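Local atomic coordinates of probable N-glycosylase/DNA lyase (Thermotoga maritima, PDB entry 3N0U), a protein that is probably a DNA glycosylase/lyase of the helix-hairpin-helix clan, built almost wholly from helices. Residues 29-34 / 206-211; 54-59 / 143-148. One frame throughout, in Å; residues are numbered along the deposited sequence.

Interaction 1: residues 29-34 / 206-211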
# COMPACT_ATOMS: atom_id res chain seq x y z
N PRO A 29 7.22 16.65 -7.57
CA PRO A 29 6.91 17.35 -6.31
C PRO A 29 5.81 16.66 -5.52
O PRO A 29 5.84 16.64 -4.28
CB PRO A 29 6.47 18.75 -6.75
CG PRO A 29 6.81 18.85 -8.20
CD PRO A 29 6.99 17.48 -8.76
N LEU A 30 4.83 16.10 -6.21
CA LEU A 30 3.77 15.38 -5.52
C LEU A 30 4.29 14.10 -4.88
O LEU A 30 3.91 13.76 -3.77
CB LEU A 30 2.64 15.04 -6.50
CG LEU A 30 1.89 16.22 -7.11
CD1 LEU A 30 0.80 15.69 -8.02
CD2 LEU A 30 1.30 17.11 -6.03
N VAL A 31 5.11 13.36 -5.61
CA VAL A 31 5.70 12.14 -5.08
C VAL A 31 6.56 12.45 -3.85
O VAL A 31 6.45 11.77 -2.84
CB VAL A 31 6.53 11.44 -6.17
CG1 VAL A 31 7.32 10.26 -5.61
CG2 VAL A 31 5.63 10.98 -7.30
N GLU A 32 7.38 13.49 -3.94
CA GLU A 32 8.28 13.80 -2.84
C GLU A 32 7.50 14.28 -1.63
O GLU A 32 7.81 13.91 -0.51
CB GLU A 32 9.33 14.83 -3.25
CG GLU A 32 10.34 14.30 -4.25
CD GLU A 32 11.26 13.26 -3.63
OE1 GLU A 32 11.74 13.50 -2.49
OE2 GLU A 32 11.50 12.21 -4.27
N GLN A 33 6.47 15.07 -1.84
CA GLN A 33 5.69 15.56 -0.71
C GLN A 33 4.94 14.41 -0.05
O GLN A 33 4.86 14.33 1.18
CB GLN A 33 4.72 16.65 -1.16
CG GLN A 33 5.43 17.99 -1.33
CD GLN A 33 4.77 18.89 -2.36
OE1 GLN A 33 3.54 18.91 -2.49
NE2 GLN A 33 5.59 19.63 -3.11
N ARG A 34 4.46 13.48 -0.86
CA ARG A 34 3.71 12.36 -0.29
C ARG A 34 4.67 11.47 0.51
O ARG A 34 4.34 11.03 1.61
CB ARG A 34 3.02 11.58 -1.40
CG ARG A 34 2.13 10.47 -0.91
CD ARG A 34 0.95 11.00 -0.11
NE ARG A 34 -0.06 11.65 -0.96
CZ ARG A 34 -0.31 12.95 -0.98
NH1 ARG A 34 0.37 13.80 -0.21
NH2 ARG A 34 -1.25 13.42 -1.79
N ASP A 206 6.41 3.28 -7.43
CA ASP A 206 4.97 2.97 -7.39
C ASP A 206 4.11 4.22 -7.59
O ASP A 206 3.08 4.18 -8.28
CB ASP A 206 4.59 2.35 -6.04
CG ASP A 206 3.12 2.08 -5.92
OD1 ASP A 206 2.65 1.05 -6.47
OD2 ASP A 206 2.43 2.89 -5.27
N LEU A 207 4.51 5.33 -6.98
CA LEU A 207 3.73 6.56 -7.10
C LEU A 207 3.83 7.16 -8.49
O LEU A 207 2.85 7.72 -8.99
CB LEU A 207 4.12 7.58 -6.05
CG LEU A 207 3.87 7.11 -4.62
CD1 LEU A 207 4.32 8.21 -3.68
CD2 LEU A 207 2.39 6.78 -4.40
N TYR A 208 4.98 7.04 -9.13
CA TYR A 208 5.08 7.47 -10.52
C TYR A 208 4.18 6.61 -11.41
O TYR A 208 3.50 7.13 -12.29
CB TYR A 208 6.54 7.44 -11.00
CG TYR A 208 7.39 8.55 -10.42
CD1 TYR A 208 7.36 9.83 -10.95
CD2 TYR A 208 8.25 8.31 -9.35
CE1 TYR A 208 8.15 10.84 -10.42
CE2 TYR A 208 9.03 9.32 -8.82
CZ TYR A 208 8.98 10.57 -9.37
OH TYR A 208 9.72 11.59 -8.86
N LEU A 209 4.16 5.30 -11.18
CA LEU A 209 3.31 4.39 -11.95
C LEU A 209 1.84 4.79 -11.81
O LEU A 209 1.07 4.77 -12.78
CB LEU A 209 3.49 2.95 -11.49
CG LEU A 209 4.82 2.28 -11.86
CD1 LEU A 209 4.87 0.89 -11.26
CD2 LEU A 209 5.02 2.20 -13.37
N TRP A 210 1.43 5.14 -10.60
CA TRP A 210 0.03 5.49 -10.40
C TRP A 210 -0.35 6.85 -10.98
O TRP A 210 -1.50 7.07 -11.35
CB TRP A 210 -0.36 5.42 -8.92
CG TRP A 210 -0.94 4.10 -8.56
CD1 TRP A 210 -0.32 3.05 -7.96
CD2 TRP A 210 -2.28 3.68 -8.80
NE1 TRP A 210 -1.19 2.00 -7.80
CE2 TRP A 210 -2.41 2.37 -8.31
CE3 TRP A 210 -3.39 4.30 -9.38
CZ2 TRP A 210 -3.60 1.66 -8.39
CZ3 TRP A 210 -4.58 3.60 -9.46
CH2 TRP A 210 -4.68 2.29 -8.96
N TYR A 211 0.63 7.75 -11.10
CA TYR A 211 0.40 9.05 -11.71
C TYR A 211 -0.08 8.89 -13.16
O TYR A 211 -0.86 9.69 -13.66
CB TYR A 211 1.66 9.92 -11.64
CG TYR A 211 1.46 11.31 -12.19
CD1 TYR A 211 1.00 12.32 -11.37
CD2 TYR A 211 1.67 11.60 -13.54
CE1 TYR A 211 0.78 13.59 -11.87
CE2 TYR A 211 1.47 12.86 -14.02
CZ TYR A 211 1.00 13.85 -13.19
OH TYR A 211 0.76 15.11 -13.67
O HOH W 1 11.03 10.98 -6.65

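Interaction 2: residues 54-59 / 143-148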
# COMPACT_ATOMS: atom_id res chain seq x y z
N LEU A 54 -2.37 0.94 9.09
CA LEU A 54 -2.62 -0.46 8.81
C LEU A 54 -4.10 -0.68 8.45
O LEU A 54 -4.42 -1.43 7.53
CB LEU A 54 -2.22 -1.33 10.02
CG LEU A 54 -2.36 -2.82 9.79
CD1 LEU A 54 -1.35 -3.31 8.74
CD2 LEU A 54 -2.17 -3.54 11.12
N SER A 55 -4.99 0.00 9.16
CA SER A 55 -6.43 -0.08 8.88
C SER A 55 -6.80 0.47 7.51
O SER A 55 -7.65 -0.11 6.80
CB SER A 55 -7.24 0.59 9.98
OG SER A 55 -6.94 -0.02 11.24
N PHE A 56 -6.14 1.56 7.10
CA PHE A 56 -6.31 2.10 5.76
C PHE A 56 -5.99 1.01 4.75
O PHE A 56 -6.71 0.82 3.77
CB PHE A 56 -5.42 3.33 5.56
CG PHE A 56 -5.29 3.76 4.12
CD1 PHE A 56 -6.23 4.59 3.55
CD2 PHE A 56 -4.21 3.36 3.35
CE1 PHE A 56 -6.12 4.98 2.23
CE2 PHE A 56 -4.09 3.75 2.03
CZ PHE A 56 -5.06 4.57 1.47
N CYS A 57 -4.92 0.26 4.99
CA CYS A 57 -4.53 -0.77 4.05
C CYS A 57 -5.51 -1.96 4.03
O CYS A 57 -5.75 -2.55 2.98
CB CYS A 57 -3.09 -1.22 4.31
SG CYS A 57 -1.89 0.10 4.02
N VAL A 58 -6.10 -2.27 5.17
CA VAL A 58 -7.16 -3.28 5.21
C VAL A 58 -8.33 -2.83 4.32
O VAL A 58 -8.90 -3.62 3.56
CB VAL A 58 -7.65 -3.50 6.66
CG1 VAL A 58 -8.91 -4.33 6.69
CG2 VAL A 58 -6.55 -4.15 7.50
N LEU A 59 -8.68 -1.56 4.42
CA LEU A 59 -9.86 -1.05 3.71
C LEU A 59 -9.66 -0.87 2.23
O LEU A 59 -10.63 -0.93 1.47
CB LEU A 59 -10.30 0.30 4.28
CG LEU A 59 -10.72 0.27 5.74
CD1 LEU A 59 -11.06 1.68 6.20
CD2 LEU A 59 -11.88 -0.67 6.00
N ALA A 143 0.50 -5.68 2.88
CA ALA A 143 1.62 -5.54 3.81
C ALA A 143 2.69 -4.65 3.20
O ALA A 143 3.27 -3.79 3.88
CB ALA A 143 2.21 -6.89 4.14
N SER A 144 2.97 -4.84 1.91
CA SER A 144 3.89 -3.96 1.21
C SER A 144 3.42 -2.52 1.23
O SER A 144 4.21 -1.60 1.44
CB SER A 144 4.04 -4.41 -0.24
OG SER A 144 4.45 -5.77 -0.29
N HIS A 145 2.13 -2.35 1.02
CA HIS A 145 1.49 -1.04 1.01
C HIS A 145 1.64 -0.33 2.35
O HIS A 145 2.04 0.84 2.39
CB HIS A 145 0.02 -1.26 0.67
CG HIS A 145 -0.73 -0.01 0.37
ND1 HIS A 145 -2.09 -0.03 0.13
CD2 HIS A 145 -0.34 1.27 0.23
CE1 HIS A 145 -2.51 1.20 -0.12
NE2 HIS A 145 -1.46 2.01 -0.07
N PHE A 146 1.31 -1.04 3.43
CA PHE A 146 1.45 -0.48 4.77
C PHE A 146 2.90 -0.04 5.02
O PHE A 146 3.16 1.10 5.46
CB PHE A 146 1.03 -1.52 5.83
CG PHE A 146 1.40 -1.14 7.25
CD1 PHE A 146 0.75 -0.12 7.90
CD2 PHE A 146 2.40 -1.81 7.90
CE1 PHE A 146 1.10 0.23 9.18
CE2 PHE A 146 2.76 -1.46 9.18
CZ PHE A 146 2.10 -0.44 9.81
N LEU A 147 3.85 -0.92 4.76
CA LEU A 147 5.24 -0.58 5.03
C LEU A 147 5.70 0.63 4.21
O LEU A 147 6.32 1.57 4.73
CB LEU A 147 6.14 -1.81 4.84
CG LEU A 147 5.92 -2.89 5.92
CD1 LEU A 147 6.56 -4.20 5.53
CD2 LEU A 147 6.44 -2.42 7.28
N ARG A 148 5.36 0.65 2.93
CA ARG A 148 5.70 1.78 2.09
C ARG A 148 5.12 3.08 2.65
O ARG A 148 5.79 4.13 2.64
CB ARG A 148 5.16 1.53 0.67
CG ARG A 148 5.73 2.43 -0.41
CD ARG A 148 5.14 3.86 -0.42
NE ARG A 148 3.69 3.90 -0.52
CZ ARG A 148 3.01 3.90 -1.66
NH1 ARG A 148 3.63 3.82 -2.82
NH2 ARG A 148 1.68 3.93 -1.64
O HOH W 2 -3.69 -2.28 0.96

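Interaction 1: residues 29-34 / 206-211
Val31 sets one methyl on the ring of Tyr208 in a well-centred CH-pi contact. Its CG2 sits 3.9 Å from the centroid of the Tyr208 ring and only 8° off the ring normal. The valine torsion explains how: with CG1 anti to the backbone N (chi1 173°), CG2 is left anti to the carbonyl carbon, beside the N. The other methyl is used as well, CG1 of Val31 lying 3.8 Å from Tyr208 CE2. Aliphatic packing flanks this pair. CG2 of Val31 also meets Leu207 CB at 3.9 Å, while CD1 of Leu207 reaches the CG methylene of Arg34 at 4.2 Å. Farther along helix 206-211, Leu30 CD1 comes against the edge of the Tyr211 ring, 4.4 Å from CE1. These side chains join the first long helix of the chain, 13-44, to its last, 202-214, so the two ends of this helix-hairpin-helix glycosylase fold are laid against each other; the axes of the two short segments approach to 10.0 Å, their N-to-C directions 135° apart. Polar links bypass the apolar centre. The Tyr208 hydroxyl donates to a water at 2.6 Å from OH, at the edge of the ring and in its plane; that water in turn donates to Glu32 OE2, 2.7 Å away, and the same carboxylate oxygen is salt-bridged to Lys204. Charged and hydroxyl ends of other residues look elsewhere: the Arg34 guanidinium pairs with Glu37 and with the carbonyl oxygens of Val217 and Asp218, and Tyr211 OH bonds to Glu26.

Interaction 2: residues 54-59 / 143-148
Cys57 pushes its sulfur into the angle between the His145 ring and the backbone of Phe146. The thiol stands anti to its carbonyl carbon (chi1 -65°), and SG lies over one face of the imidazole, 4.0 Å from the centroid of the His145 ring and offset toward its rim. On its other contact SG comes within 3.4 Å of Phe146 N and also touches Phe146 CB, by packing alone. Phe146 itself extends with CG anti to the backbone N (chi1 168°), starting its ring out toward Leu54. There CD1 of Leu54 makes a CH-pi contact over one ring face, 4.0 Å from the centroid of the Phe146 ring and likewise off-centre, while Leu54 CB approaches Phe146 CE1 at 3.8 Å. Phe56 brings CE2 to 3.7 Å from His145 CE1; the two rings meet obliquely, their planes at 72°, and the Phe56 ring also takes part in a cation-pi pair with Lys219. Helix 140-148 follows helix 124-134, and a sodium ion is bound by Val132, near the end of helix 124-134, and by Ala135 and Ile138 in the turn that follows, the layout of the helix-hairpin-helix motif. Its second helix is thus packed here against helix 47-59, with the Leu54 side chain about 9 Å from the sodium ion. Polar bonds at the margin involve both nitrogens of the His145 ring. A water lies 2.9 Å from Cys57 O, to which it donates, and 2.9 Å from His145 ND1, while NE2 of the same ring is hydrogen-bonded to Lys219 O. Dispersion and sulfur-aromatic packing therefore join the helices directly, whereas bonds at both ring nitrogens probably hold the rotation of the imidazole on which the thiol rests.

Overall arrangement
Interaction 2 belongs to the core: four of its five touching residues are buried and its centre lies about 5 Å from the centre of the chain; interaction 1, whose centre is about 13 Å from that of the chain, is partly buried and reaches the surface. Each joins a different pair of helices, although helices 13-44 and 47-59 are consecutive. Both rely on methyls over aromatic faces, but the inner contact adds a sulfur and a histidine, whereas the outer one is fringed by salt bridges. Their centres stand about 17 Å apart, yet they touch: Arg148 NH1 forms a salt bridge with Asp206 OD2 at 2.9 Å, tying helix 140-148 to helix 202-214.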